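Local coordinates for protein transcriptional regulator, TetR family (Thermus thermophilus, PDB 3VPR) that represses transcription as a dimeric TetR-family regulator, probably by binding operator DNA through the helix-turn-helix near its N terminus, at residues A[24-29]-A[38-43]; A[49-54]-A[97-102]; A[120-125]-A[150-155]. All blocks are in the same frame, centred on the assembly; numbering follows the deposited sequence.

Three contacts follow one another in this all-helical chain, each closing before the next opens, so none nests in or crosses another. Contact 1 closes over eight intervening residues, mostly helical, and packs helix 26-33 against helix 37-44 across the short turn of the predicted helix-turn-helix. Contact 2 bridges 42 mostly helical residues and brings helix 94-103 back onto the start of the long helix 47-70, joining the DNA-binding head to the C-terminal domain. It touches contact 1 through Leu29 CD1 and Ile50 CD1, 4.0 Å apart. Contact 3 spans 24 residues and ties helix 109-135 to helix 144-161 on the other side of the chain's centre, its centre about 34 Å from that of contact 1.

Contact 1: residues A[24-29]-A[38-43]; sequences TSVQDL and AALYHH
Leu40 of helix 37-44, probably the recognition helix as in other TetR-family repressors, reaches across to Val26 and Leu29, pairing the two helices of the predicted helix-turn-helix. Its CD1 lies 3.7 Å from Leu29 CB and at the same distance from the carbonyl O of Val26, so a single methyl touches both backbone and side chain in the first turn of helix 26-33. Leucine suits this buried position: the same side chain also packs on Ala30 and Leu33, and on Ile8 of helix 4-19. Tyr41 comes next and works at the more open margin. Its CA-CB bond does not point at the other helix, but with CG placed beside the backbone N (chi1 -74°) the long ring brings its phenol end over Val26. There both valine methyls meet that end obliquely from one side, CG2 3.6 Å from Tyr41 OH and CG1 3.7 Å from Tyr41 CZ. With an alanine in place of Val26, the phenol end of Tyr41 would probably lose its apolar rest and be freer to swing away. Further along, His43 turns back on its own helix, its ND1 donating almost straight (177°) to Ala39 O at 2.6 Å. Across from it, the helix carrying Val26 starts with a capping box: Ser25 OG accepts from Asp28 N at 2.8 Å, while Ser25 N donates to Asp28 OD2 at 2.9 Å. Asp28 also makes a salt bridge to Lys19. Polar groups thus start the helix, but the fit of largely apolar groups, rather than polar bonds, probably orients the recognition helix.

Contact 2: residues A[49-54]-A[97-102]; sequences EILYEI and FVTMLQ
Ile54, which packs against Thr99, is held in its helix by a bond from Ile54 N to Ile50 O of 2.9 Å, a length matched by the neighbouring bond from Glu53 N to Glu49 O. These turns begin the long helix that links the helix-turn-helix head to the C-terminal domain of the TetR fold, and helix 94-103 lies against them. In relatives such as TetR, this junction passes changes in the ligand-binding domain on to the DNA-binding head; the shared topology is consistent with a similar role here. Thr99 carries the contact. Its methyl enters between the branches of two residues one turn apart, with CG2 3.7 Å from Ile54 CG2, the two side chains crossing at about a right angle. The torsion that sends this methyl away from the backbone N (chi1 -64° for OG1) leaves the hydroxyl beside that N, where OG1 hydrogen-bonds Pro95 O one turn earlier. Threonine therefore suits the buried place twice over: the helix itself satisfies its polar branch, and its apolar branch meets the neighbour. Thr99 also touches Phe16 of helix 4-19. Leu51, long enough to bring its end in although its CB does not point across, packs in addition on Tyr21 and Leu107. About one turn on from Thr99, Gln102 folds back so that NE2 donates to Val98 O at 3.3 Å, bent to 141° and from well above the carbonyl plane. The tightest point is the methyl pair Leu51 CD1 and Thr99 CG2, 3.5 Å apart, where the two side chains slide past each other in opposite directions.

Contact 3: residues A[120-125]-A[150-155]; sequences DRHEEN and AVLSML
Leu152 spreads its two methyls over the neighbouring residues His122 and Glu123. CD1 lies along the aliphatic part of the glutamate, 3.6 Å from Glu123 CB and 3.7 Å from Glu123 CG, while CD2 meets the imidazole obliquely, 4.0 Å from His122 CD2. A branched leucine suits a site facing two adjacent side chains, since each methyl can serve one of them. Glu123 can take part in this apolar contact because its chain leaves CB away from the backbone N (chi1 173°) and runs on extended, offering methylenes to the leucine and keeping the carboxylate alongside the same methyl. There OE2 forms a salt bridge with Arg149, which precedes 150-155 on the same helix, so the buried charge has a mate and the two helices gain a polar tie beside the apolar one. At the ring atom next to His122 CD2, NE2 hydrogen-bonds His86 ND1, and the ring stacks with Phe82, which together should fix its rotation. Both of those partners belong to helix 75-92. Leu126, one turn after His122, extends the apolar surface under Leu152. Helix 109-135 here packs on helix 47-70, where His122 touches Leu62, on helix 75-92, and on helix 144-161, whose Ser153 and Ala150 pack against Trp157 and Leu180 of the second subunit, as in the TetR-family dimer interface.

Contact 1: residues A[24-29]-A[38-43]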
ATOM      1  N   THR A  24     -13.814  11.704  13.414  1.00 57.27           N
ATOM      2  CA  THR A  24     -14.862  11.118  14.246  1.00 50.87           C
ATOM      3  C   THR A  24     -14.602  11.431  15.716  1.00 47.72           C
ATOM      4  O   THR A  24     -13.566  11.061  16.263  1.00 44.16           O
ATOM      5  CB  THR A  24     -14.946   9.592  14.049  1.00 36.15           C
ATOM      6  OG1 THR A  24     -15.196   9.314  12.669  1.00 38.71           O
ATOM      7  CG2 THR A  24     -16.077   9.002  14.880  1.00 30.93           C
ATOM      8  N   SER A  25     -15.549  12.116  16.349  1.00 40.02           N
ATOM      9  CA  SER A  25     -15.407  12.492  17.751  1.00 45.43           C
ATOM     10  C   SER A  25     -15.962  11.431  18.680  1.00 43.97           C
ATOM     11  O   SER A  25     -16.727  10.564  18.264  1.00 42.96           O
ATOM     12  CB  SER A  25     -16.146  13.803  18.021  1.00 50.47           C
ATOM     13  OG  SER A  25     -17.548  13.585  18.083  1.00 49.87           O
ATOM     14  N   VAL A  26     -15.573  11.498  19.945  1.00 43.29           N
ATOM     15  CA  VAL A  26     -16.080  10.559  20.936  1.00 46.10           C
ATOM     16  C   VAL A  26     -17.595  10.787  20.976  1.00 47.86           C
ATOM     17  O   VAL A  26     -18.374   9.849  21.142  1.00 46.51           O
ATOM     18  CB  VAL A  26     -15.455  10.833  22.333  1.00 43.48           C
ATOM     19  CG1 VAL A  26     -16.258  10.134  23.430  1.00 38.71           C
ATOM     20  CG2 VAL A  26     -14.010  10.328  22.350  1.00 56.03           C
ATOM     21  N   GLN A  27     -17.994  12.040  20.795  1.00 39.48           N
ATOM     22  CA  GLN A  27     -19.405  12.416  20.787  1.00 51.78           C
ATOM     23  C   GLN A  27     -20.123  11.676  19.665  1.00 45.78           C
ATOM     24  O   GLN A  27     -21.214  11.145  19.867  1.00 37.65           O
ATOM     25  CB  GLN A  27     -19.558  13.927  20.574  1.00 48.63           C
ATOM     26  CG  GLN A  27     -20.978  14.423  20.717  1.00 60.10           C
ATOM     27  CD  GLN A  27     -21.539  14.153  22.095  1.00 67.60           C
ATOM     28  OE1 GLN A  27     -21.013  14.636  23.095  1.00 76.38           O
ATOM     29  NE2 GLN A  27     -22.612  13.372  22.158  1.00 79.14           N
ATOM     30  N   ASP A  28     -19.500  11.650  18.488  1.00 44.99           N
ATOM     31  CA  ASP A  28     -20.057  10.962  17.324  1.00 44.26           C
ATOM     32  C   ASP A  28     -20.295   9.479  17.591  1.00 48.98           C
ATOM     33  O   ASP A  28     -21.359   8.948  17.262  1.00 42.01           O
ATOM     34  CB  ASP A  28     -19.126  11.093  16.115  1.00 44.08           C
ATOM     35  CG  ASP A  28     -19.078  12.501  15.565  1.00 56.77           C
ATOM     36  OD1 ASP A  28     -20.097  13.223  15.681  1.00 54.04           O
ATOM     37  OD2 ASP A  28     -18.031  12.880  14.997  1.00 55.70           O
ATOM     38  N   LEU A  29     -19.299   8.808  18.173  1.00 41.86           N
ATOM     39  CA  LEU A  29     -19.411   7.385  18.475  1.00 44.44           C
ATOM     40  C   LEU A  29     -20.509   7.120  19.491  1.00 41.12           C
ATOM     41  O   LEU A  29     -21.288   6.177  19.346  1.00 48.65           O
ATOM     42  CB  LEU A  29     -18.090   6.838  19.039  1.00 51.11           C
ATOM     43  CG  LEU A  29     -16.864   6.660  18.137  1.00 60.24           C
ATOM     44  CD1 LEU A  29     -15.639   6.351  18.998  1.00 59.55           C
ATOM     45  CD2 LEU A  29     -17.112   5.536  17.135  1.00 45.60           C
ATOM     46  N   ALA A  38     -19.865   8.908  28.646  1.00 35.05           N
ATOM     47  CA  ALA A  38     -19.375   8.325  29.887  1.00 46.30           C
ATOM     48  C   ALA A  38     -19.230   6.817  29.746  1.00 46.05           C
ATOM     49  O   ALA A  38     -18.246   6.230  30.202  1.00 42.90           O
ATOM     50  CB  ALA A  38     -20.331   8.658  31.048  1.00 44.20           C
ATOM     51  N   ALA A  39     -20.221   6.196  29.114  1.00 38.52           N
ATOM     52  CA  ALA A  39     -20.204   4.755  28.912  1.00 40.54           C
ATOM     53  C   ALA A  39     -19.001   4.342  28.060  1.00 42.02           C
ATOM     54  O   ALA A  39     -18.378   3.300  28.310  1.00 34.72           O
ATOM     55  CB  ALA A  39     -21.502   4.307  28.248  1.00 29.70           C
ATOM     56  N   LEU A  40     -18.683   5.160  27.056  1.00 40.83           N
ATOM     57  CA  LEU A  40     -17.550   4.887  26.172  1.00 36.32           C
ATOM     58  C   LEU A  40     -16.235   5.006  26.932  1.00 36.32           C
ATOM     59  O   LEU A  40     -15.373   4.136  26.828  1.00 31.75           O
ATOM     60  CB  LEU A  40     -17.536   5.851  24.982  1.00 40.63           C
ATOM     61  CG  LEU A  40     -18.543   5.555  23.874  1.00 44.86           C
ATOM     62  CD1 LEU A  40     -18.325   6.515  22.693  1.00 41.42           C
ATOM     63  CD2 LEU A  40     -18.356   4.122  23.422  1.00 39.58           C
ATOM     64  N   TYR A  41     -16.085   6.083  27.695  1.00 24.28           N
ATOM     65  CA  TYR A  41     -14.871   6.278  28.464  1.00 32.40           C
ATOM     66  C   TYR A  41     -14.681   5.178  29.511  1.00 37.96           C
ATOM     67  O   TYR A  41     -13.554   4.751  29.772  1.00 33.42           O
ATOM     68  CB  TYR A  41     -14.892   7.652  29.135  1.00 32.65           C
ATOM     69  CG  TYR A  41     -14.641   8.799  28.167  1.00 40.10           C
ATOM     70  CD1 TYR A  41     -13.525   8.799  27.329  1.00 39.26           C
ATOM     71  CD2 TYR A  41     -15.500   9.886  28.106  1.00 37.70           C
ATOM     72  CE1 TYR A  41     -13.275   9.859  26.459  1.00 45.28           C
ATOM     73  CE2 TYR A  41     -15.258  10.948  27.244  1.00 40.82           C
ATOM     74  CZ  TYR A  41     -14.149  10.932  26.423  1.00 36.05           C
ATOM     75  OH  TYR A  41     -13.923  11.980  25.558  1.00 45.87           O
ATOM     76  N   HIS A  42     -15.784   4.717  30.097  1.00 35.49           N
ATOM     77  CA  HIS A  42     -15.735   3.670  31.119  1.00 33.12           C
ATOM     78  C   HIS A  42     -15.181   2.358  30.573  1.00 34.78           C
ATOM     79  O   HIS A  42     -14.459   1.647  31.278  1.00 31.49           O
ATOM     80  CB  HIS A  42     -17.129   3.401  31.693  1.00 29.08           C
ATOM     81  CG  HIS A  42     -17.658   4.493  32.570  1.00 35.57           C
ATOM     82  ND1 HIS A  42     -18.952   4.493  33.046  1.00 43.30           N
ATOM     83  CD2 HIS A  42     -17.082   5.627  33.041  1.00 41.43           C
ATOM     84  CE1 HIS A  42     -19.154   5.582  33.771  1.00 42.09           C
ATOM     85  NE2 HIS A  42     -18.035   6.287  33.785  1.00 36.20           N
ATOM     86  N   HIS A  43     -15.524   2.044  29.322  1.00 25.31           N
ATOM     87  CA  HIS A  43     -15.085   0.802  28.696  1.00 26.64           C
ATOM     88  C   HIS A  43     -13.716   0.869  28.052  1.00 34.73           C
ATOM     89  O   HIS A  43     -13.041  -0.147  27.940  1.00 37.44           O
ATOM     90  CB  HIS A  43     -16.076   0.354  27.620  1.00 31.99           C
ATOM     91  CG  HIS A  43     -17.373  -0.152  28.159  1.00 40.31           C
ATOM     92  ND1 HIS A  43     -18.422   0.681  28.483  1.00 43.78           N
ATOM     93  CD2 HIS A  43     -17.790  -1.411  28.438  1.00 37.14           C
ATOM     94  CE1 HIS A  43     -19.431  -0.043  28.933  1.00 44.57           C
ATOM     95  NE2 HIS A  43     -19.074  -1.315  28.917  1.00 44.38           N
TER

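Contact 2: residues A[49-54]-A[97-102]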
ATOM      1  N   GLU A  49      -7.523   4.510  22.785  1.00 29.05           N
ATOM      2  CA  GLU A  49      -7.544   3.124  23.233  1.00 35.06           C
ATOM      3  C   GLU A  49      -8.479   2.304  22.351  1.00 32.80           C
ATOM      4  O   GLU A  49      -8.230   1.116  22.141  1.00 38.45           O
ATOM      5  CB  GLU A  49      -7.988   3.029  24.695  1.00 35.28           C
ATOM      6  CG  GLU A  49      -8.232   1.605  25.203  1.00 32.49           C
ATOM      7  CD  GLU A  49      -6.964   0.793  25.333  1.00 28.59           C
ATOM      8  OE1 GLU A  49      -5.886   1.397  25.488  1.00 40.38           O
ATOM      9  OE2 GLU A  49      -7.043  -0.453  25.308  1.00 34.70           O
ATOM     10  N   ILE A  50      -9.532   2.936  21.825  1.00 29.63           N
ATOM     11  CA  ILE A  50     -10.492   2.242  20.948  1.00 29.05           C
ATOM     12  C   ILE A  50      -9.786   1.911  19.634  1.00 35.48           C
ATOM     13  O   ILE A  50      -9.870   0.782  19.133  1.00 33.77           O
ATOM     14  CB  ILE A  50     -11.750   3.124  20.656  1.00 33.16           C
ATOM     15  CG1 ILE A  50     -12.518   3.368  21.958  1.00 29.88           C
ATOM     16  CG2 ILE A  50     -12.659   2.439  19.622  1.00 21.82           C
ATOM     17  CD1 ILE A  50     -13.810   4.169  21.790  1.00 34.57           C
ATOM     18  N   LEU A  51      -9.079   2.898  19.092  1.00 26.47           N
ATOM     19  CA  LEU A  51      -8.313   2.716  17.865  1.00 34.05           C
ATOM     20  C   LEU A  51      -7.244   1.648  18.104  1.00 31.14           C
ATOM     21  O   LEU A  51      -6.964   0.818  17.249  1.00 35.80           O
ATOM     22  CB  LEU A  51      -7.621   4.026  17.469  1.00 30.11           C
ATOM     23  CG  LEU A  51      -6.561   3.860  16.374  1.00 32.48           C
ATOM     24  CD1 LEU A  51      -7.224   3.313  15.118  1.00 43.03           C
ATOM     25  CD2 LEU A  51      -5.877   5.186  16.080  1.00 41.81           C
ATOM     26  N   TYR A  52      -6.633   1.694  19.278  1.00 38.34           N
ATOM     27  CA  TYR A  52      -5.600   0.731  19.628  1.00 40.40           C
ATOM     28  C   TYR A  52      -6.159  -0.701  19.657  1.00 37.41           C
ATOM     29  O   TYR A  52      -5.578  -1.601  19.060  1.00 44.50           O
ATOM     30  CB  TYR A  52      -4.989   1.106  20.987  1.00 32.12           C
ATOM     31  CG  TYR A  52      -4.114   0.042  21.585  1.00 34.62           C
ATOM     32  CD1 TYR A  52      -2.954  -0.392  20.932  1.00 33.11           C
ATOM     33  CD2 TYR A  52      -4.457  -0.557  22.792  1.00 36.12           C
ATOM     34  CE1 TYR A  52      -2.170  -1.397  21.466  1.00 32.27           C
ATOM     35  CE2 TYR A  52      -3.682  -1.560  23.337  1.00 33.33           C
ATOM     36  CZ  TYR A  52      -2.542  -1.981  22.674  1.00 41.25           C
ATOM     37  OH  TYR A  52      -1.789  -2.998  23.215  1.00 48.10           O
ATOM     38  N   GLU A  53      -7.289  -0.903  20.330  1.00 32.88           N
ATOM     39  CA  GLU A  53      -7.889  -2.236  20.419  1.00 38.56           C
ATOM     40  C   GLU A  53      -8.401  -2.754  19.072  1.00 37.13           C
ATOM     41  O   GLU A  53      -8.324  -3.949  18.789  1.00 27.89           O
ATOM     42  CB  GLU A  53      -8.986  -2.255  21.488  1.00 32.63           C
ATOM     43  CG  GLU A  53      -8.382  -2.394  22.879  1.00 33.65           C
ATOM     44  CD  GLU A  53      -9.395  -2.430  23.991  1.00 33.00           C
ATOM     45  OE1 GLU A  53     -10.362  -3.217  23.905  1.00 41.19           O
ATOM     46  OE2 GLU A  53      -9.208  -1.673  24.966  1.00 32.79           O
ATOM     47  N   ILE A  54      -8.901  -1.854  18.233  1.00 23.63           N
ATOM     48  CA  ILE A  54      -9.330  -2.259  16.909  1.00 29.80           C
ATOM     49  C   ILE A  54      -8.091  -2.769  16.145  1.00 37.06           C
ATOM     50  O   ILE A  54      -8.128  -3.815  15.497  1.00 32.78           O
ATOM     51  CB  ILE A  54      -9.960  -1.076  16.153  1.00 32.51           C
ATOM     52  CG1 ILE A  54     -11.378  -0.829  16.682  1.00 37.22           C
ATOM     53  CG2 ILE A  54      -9.963  -1.348  14.649  1.00 33.95           C
ATOM     54  CD1 ILE A  54     -12.049   0.406  16.118  1.00 32.11           C
ATOM     55  N   PHE A  97      -9.270  -3.266   9.318  1.00 50.24           N
ATOM     56  CA  PHE A  97      -8.042  -3.012   8.574  1.00 48.30           C
ATOM     57  C   PHE A  97      -7.997  -1.593   8.044  1.00 53.78           C
ATOM     58  O   PHE A  97      -6.948  -0.951   8.078  1.00 53.73           O
ATOM     59  CB  PHE A  97      -7.904  -4.025   7.445  1.00 50.01           C
ATOM     60  CG  PHE A  97      -7.376  -5.348   7.906  1.00 52.11           C
ATOM     61  CD1 PHE A  97      -6.005  -5.590   7.942  1.00 55.25           C
ATOM     62  CD2 PHE A  97      -8.238  -6.322   8.384  1.00 47.04           C
ATOM     63  CE1 PHE A  97      -5.504  -6.785   8.452  1.00 49.92           C
ATOM     64  CE2 PHE A  97      -7.744  -7.518   8.896  1.00 50.01           C
ATOM     65  CZ  PHE A  97      -6.377  -7.749   8.931  1.00 41.38           C
ATOM     66  N   VAL A  98      -9.132  -1.101   7.560  1.00 51.62           N
ATOM     67  CA  VAL A  98      -9.189   0.261   7.058  1.00 50.18           C
ATOM     68  C   VAL A  98      -8.907   1.207   8.224  1.00 54.03           C
ATOM     69  O   VAL A  98      -8.259   2.240   8.063  1.00 54.57           O
ATOM     70  CB  VAL A  98     -10.572   0.575   6.449  1.00 49.87           C
ATOM     71  CG1 VAL A  98     -10.661   2.062   6.081  1.00 50.33           C
ATOM     72  CG2 VAL A  98     -10.797  -0.292   5.213  1.00 42.00           C
ATOM     73  N   THR A  99      -9.372   0.838   9.410  1.00 55.06           N
ATOM     74  CA  THR A  99      -9.160   1.677  10.584  1.00 54.36           C
ATOM     75  C   THR A  99      -7.691   1.675  11.000  1.00 56.02           C
ATOM     76  O   THR A  99      -7.091   2.733  11.202  1.00 45.34           O
ATOM     77  CB  THR A  99     -10.013   1.195  11.785  1.00 56.70           C
ATOM     78  OG1 THR A  99     -11.406   1.330  11.474  1.00 60.21           O
ATOM     79  CG2 THR A  99      -9.695   2.018  13.030  1.00 58.37           C
HETATM   80  N   MSE A 100      -7.123   0.482  11.128  1.00 51.24           N
HETATM   81  CA  MSE A 100      -5.730   0.325  11.532  1.00 60.13           C
HETATM   82  C   MSE A 100      -4.701   1.033  10.639  1.00 59.00           C
HETATM   83  O   MSE A 100      -3.814   1.734  11.132  1.00 48.23           O
HETATM   84  CB  MSE A 100      -5.366  -1.156  11.591  1.00 57.87           C
HETATM   85  CG  MSE A 100      -3.875  -1.359  11.734  1.00 80.44           C
HETATM   86 SE   MSE A 100      -3.267  -2.966  10.913  1.00104.38          SE
HETATM   87  CE  MSE A 100      -3.499  -2.470   9.060  1.00105.19           C
ATOM     88  N   LEU A 101      -4.812   0.826   9.331  1.00 54.90           N
ATOM     89  CA  LEU A 101      -3.884   1.418   8.376  1.00 55.95           C
ATOM     90  C   LEU A 101      -3.760   2.931   8.513  1.00 58.76           C
ATOM     91  O   LEU A 101      -2.661   3.461   8.682  1.00 59.92           O
ATOM     92  CB  LEU A 101      -4.314   1.071   6.946  1.00 57.36           C
ATOM     93  CG  LEU A 101      -3.314   1.411   5.836  1.00 61.35           C
ATOM     94  CD1 LEU A 101      -2.036   0.623   6.064  1.00 67.30           C
ATOM     95  CD2 LEU A 101      -3.904   1.077   4.465  1.00 71.84           C
ATOM     96  N   GLN A 102      -4.888   3.625   8.450  1.00 61.87           N
ATOM     97  CA  GLN A 102      -4.889   5.079   8.536  1.00 64.71           C
ATOM     98  C   GLN A 102      -4.514   5.621   9.914  1.00 65.09           C
ATOM     99  O   GLN A 102      -3.825   6.636  10.025  1.00 69.82           O
ATOM    100  CB  GLN A 102      -6.268   5.627   8.134  1.00 54.32           C
ATOM    101  CG  GLN A 102      -7.376   5.326   9.132  1.00 62.62           C
ATOM    102  CD  GLN A 102      -8.713   5.952   8.750  1.00 75.33           C
ATOM    103  OE1 GLN A 102      -8.815   7.166   8.556  1.00 75.75           O
ATOM    104  NE2 GLN A 102      -9.744   5.123   8.650  1.00 76.31           N
TER

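Contact 3: residues A[120-125]-A[150-155]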
ATOM      1  N   ASP A 120       5.479  -6.765  12.602  1.00 35.04           N
ATOM      2  CA  ASP A 120       6.808  -7.328  12.387  1.00 35.12           C
ATOM      3  C   ASP A 120       6.793  -8.847  12.580  1.00 41.73           C
ATOM      4  O   ASP A 120       7.420  -9.578  11.811  1.00 36.10           O
ATOM      5  CB  ASP A 120       7.841  -6.692  13.333  1.00 37.33           C
ATOM      6  CG  ASP A 120       8.283  -5.301  12.873  1.00 53.76           C
ATOM      7  OD1 ASP A 120       7.923  -4.902  11.743  1.00 55.99           O
ATOM      8  OD2 ASP A 120       8.994  -4.606  13.633  1.00 52.54           O
ATOM      9  N   ARG A 121       6.061  -9.317  13.590  1.00 40.72           N
ATOM     10  CA  ARG A 121       5.970 -10.750  13.884  1.00 41.81           C
ATOM     11  C   ARG A 121       5.391 -11.510  12.699  1.00 44.42           C
ATOM     12  O   ARG A 121       5.843 -12.611  12.357  1.00 40.89           O
ATOM     13  CB  ARG A 121       5.097 -10.968  15.123  1.00 46.89           C
ATOM     14  CG  ARG A 121       5.025 -12.397  15.647  1.00 51.14           C
ATOM     15  CD  ARG A 121       4.299 -12.398  17.006  1.00 67.99           C
ATOM     16  NE  ARG A 121       4.183 -13.725  17.610  1.00 81.98           N
ATOM     17  CZ  ARG A 121       5.211 -14.443  18.057  1.00 83.64           C
ATOM     18  NH1 ARG A 121       6.449 -13.971  17.974  1.00 73.73           N
ATOM     19  NH2 ARG A 121       4.998 -15.642  18.583  1.00 83.31           N
ATOM     20  N   HIS A 122       4.382 -10.914  12.075  1.00 42.34           N
ATOM     21  CA  HIS A 122       3.729 -11.509  10.920  1.00 37.95           C
ATOM     22  C   HIS A 122       4.722 -11.611   9.750  1.00 38.73           C
ATOM     23  O   HIS A 122       4.785 -12.630   9.062  1.00 37.42           O
ATOM     24  CB  HIS A 122       2.528 -10.647  10.515  1.00 36.82           C
ATOM     25  CG  HIS A 122       1.622 -11.295   9.516  1.00 35.47           C
ATOM     26  ND1 HIS A 122       1.013 -12.512   9.743  1.00 25.35           N
ATOM     27  CD2 HIS A 122       1.176 -10.870   8.309  1.00 32.16           C
ATOM     28  CE1 HIS A 122       0.228 -12.807   8.721  1.00 31.13           C
ATOM     29  NE2 HIS A 122       0.308 -11.826   7.838  1.00 32.09           N
ATOM     30  N   GLU A 123       5.489 -10.546   9.534  1.00 37.90           N
ATOM     31  CA  GLU A 123       6.473 -10.505   8.458  1.00 36.33           C
ATOM     32  C   GLU A 123       7.574 -11.531   8.726  1.00 40.46           C
ATOM     33  O   GLU A 123       8.089 -12.170   7.805  1.00 45.93           O
ATOM     34  CB  GLU A 123       7.059  -9.090   8.339  1.00 30.13           C
ATOM     35  CG  GLU A 123       8.219  -8.966   7.361  1.00 33.52           C
ATOM     36  CD  GLU A 123       8.366  -7.560   6.803  1.00 43.85           C
ATOM     37  OE1 GLU A 123       8.106  -6.586   7.541  1.00 53.78           O
ATOM     38  OE2 GLU A 123       8.750  -7.423   5.625  1.00 44.56           O
ATOM     39  N   GLU A 124       7.918 -11.700   9.999  1.00 42.96           N
ATOM     40  CA  GLU A 124       8.947 -12.664  10.388  1.00 41.12           C
ATOM     41  C   GLU A 124       8.477 -14.110  10.178  1.00 32.95           C
ATOM     42  O   GLU A 124       9.276 -14.978   9.834  1.00 40.35           O
ATOM     43  CB  GLU A 124       9.360 -12.438  11.846  1.00 45.52           C
ATOM     44  CG  GLU A 124      10.479 -13.355  12.324  1.00 63.45           C
ATOM     45  CD  GLU A 124      11.683 -13.357  11.390  1.00 74.43           C
ATOM     46  OE1 GLU A 124      12.220 -12.260  11.099  1.00 75.85           O
ATOM     47  OE2 GLU A 124      12.092 -14.460  10.948  1.00 65.35           O
ATOM     48  N   ASN A 125       7.186 -14.374  10.370  1.00 32.49           N
ATOM     49  CA  ASN A 125       6.678 -15.730  10.155  1.00 36.50           C
ATOM     50  C   ASN A 125       6.712 -16.054   8.659  1.00 44.91           C
ATOM     51  O   ASN A 125       6.958 -17.202   8.259  1.00 49.41           O
ATOM     52  CB  ASN A 125       5.243 -15.880  10.669  1.00 36.72           C
ATOM     53  CG  ASN A 125       5.163 -15.924  12.186  1.00 53.66           C
ATOM     54  OD1 ASN A 125       6.051 -16.463  12.842  1.00 51.95           O
ATOM     55  ND2 ASN A 125       4.086 -15.370  12.751  1.00 48.49           N
ATOM     56  N   ALA A 150       7.707  -8.506  -0.929  1.00 27.27           N
ATOM     57  CA  ALA A 150       6.973  -8.572  -2.190  1.00 23.57           C
ATOM     58  C   ALA A 150       5.587  -9.163  -1.937  1.00 34.34           C
ATOM     59  O   ALA A 150       4.574  -8.621  -2.383  1.00 36.93           O
ATOM     60  CB  ALA A 150       7.728  -9.423  -3.188  1.00 23.71           C
ATOM     61  N   VAL A 151       5.549 -10.274  -1.212  1.00 29.70           N
ATOM     62  CA  VAL A 151       4.290 -10.930  -0.893  1.00 34.49           C
ATOM     63  C   VAL A 151       3.359 -10.050  -0.038  1.00 31.00           C
ATOM     64  O   VAL A 151       2.175  -9.892  -0.357  1.00 33.60           O
ATOM     65  CB  VAL A 151       4.543 -12.265  -0.146  1.00 29.51           C
ATOM     66  CG1 VAL A 151       3.224 -12.929   0.209  1.00 27.36           C
ATOM     67  CG2 VAL A 151       5.379 -13.178  -1.010  1.00 28.81           C
ATOM     68  N   LEU A 152       3.887  -9.484   1.044  1.00 30.36           N
ATOM     69  CA  LEU A 152       3.075  -8.644   1.916  1.00 33.98           C
ATOM     70  C   LEU A 152       2.540  -7.454   1.119  1.00 40.30           C
ATOM     71  O   LEU A 152       1.398  -7.021   1.321  1.00 35.81           O
ATOM     72  CB  LEU A 152       3.894  -8.183   3.132  1.00 31.75           C
ATOM     73  CG  LEU A 152       4.144  -9.247   4.224  1.00 43.17           C
ATOM     74  CD1 LEU A 152       5.148  -8.735   5.250  1.00 30.54           C
ATOM     75  CD2 LEU A 152       2.824  -9.602   4.916  1.00 35.38           C
ATOM     76  N   SER A 153       3.351  -6.939   0.197  1.00 33.15           N
ATOM     77  CA  SER A 153       2.904  -5.821  -0.626  1.00 33.42           C
ATOM     78  C   SER A 153       1.681  -6.241  -1.439  1.00 32.69           C
ATOM     79  O   SER A 153       0.710  -5.496  -1.543  1.00 30.62           O
ATOM     80  CB  SER A 153       4.021  -5.351  -1.571  1.00 32.82           C
ATOM     81  OG  SER A 153       5.125  -4.844  -0.834  1.00 34.98           O
HETATM   82  N   MSE A 154       1.713  -7.436  -2.016  1.00 32.51           N
HETATM   83  CA  MSE A 154       0.565  -7.874  -2.803  1.00 36.34           C
HETATM   84  C   MSE A 154      -0.684  -7.984  -1.923  1.00 37.95           C
HETATM   85  O   MSE A 154      -1.758  -7.495  -2.281  1.00 38.64           O
HETATM   86  CB  MSE A 154       0.854  -9.220  -3.480  1.00 35.93           C
HETATM   87  CG  MSE A 154       1.947  -9.171  -4.543  1.00 39.53           C
HETATM   88 SE   MSE A 154       2.433 -10.931  -5.217  1.00 53.19          SE
HETATM   89  CE  MSE A 154       3.935 -11.317  -4.103  1.00 51.27           C
ATOM     90  N   LEU A 155      -0.531  -8.613  -0.765  1.00 34.27           N
ATOM     91  CA  LEU A 155      -1.645  -8.806   0.151  1.00 33.46           C
ATOM     92  C   LEU A 155      -2.140  -7.495   0.778  1.00 40.16           C
ATOM     93  O   LEU A 155      -3.336  -7.205   0.727  1.00 39.49           O
ATOM     94  CB  LEU A 155      -1.247  -9.796   1.250  1.00 35.18           C
ATOM     95  CG  LEU A 155      -0.733 -11.163   0.774  1.00 33.97           C
ATOM     96  CD1 LEU A 155      -0.051 -11.868   1.924  1.00 33.46           C
ATOM     97  CD2 LEU A 155      -1.886 -12.010   0.219  1.00 31.60           C
TER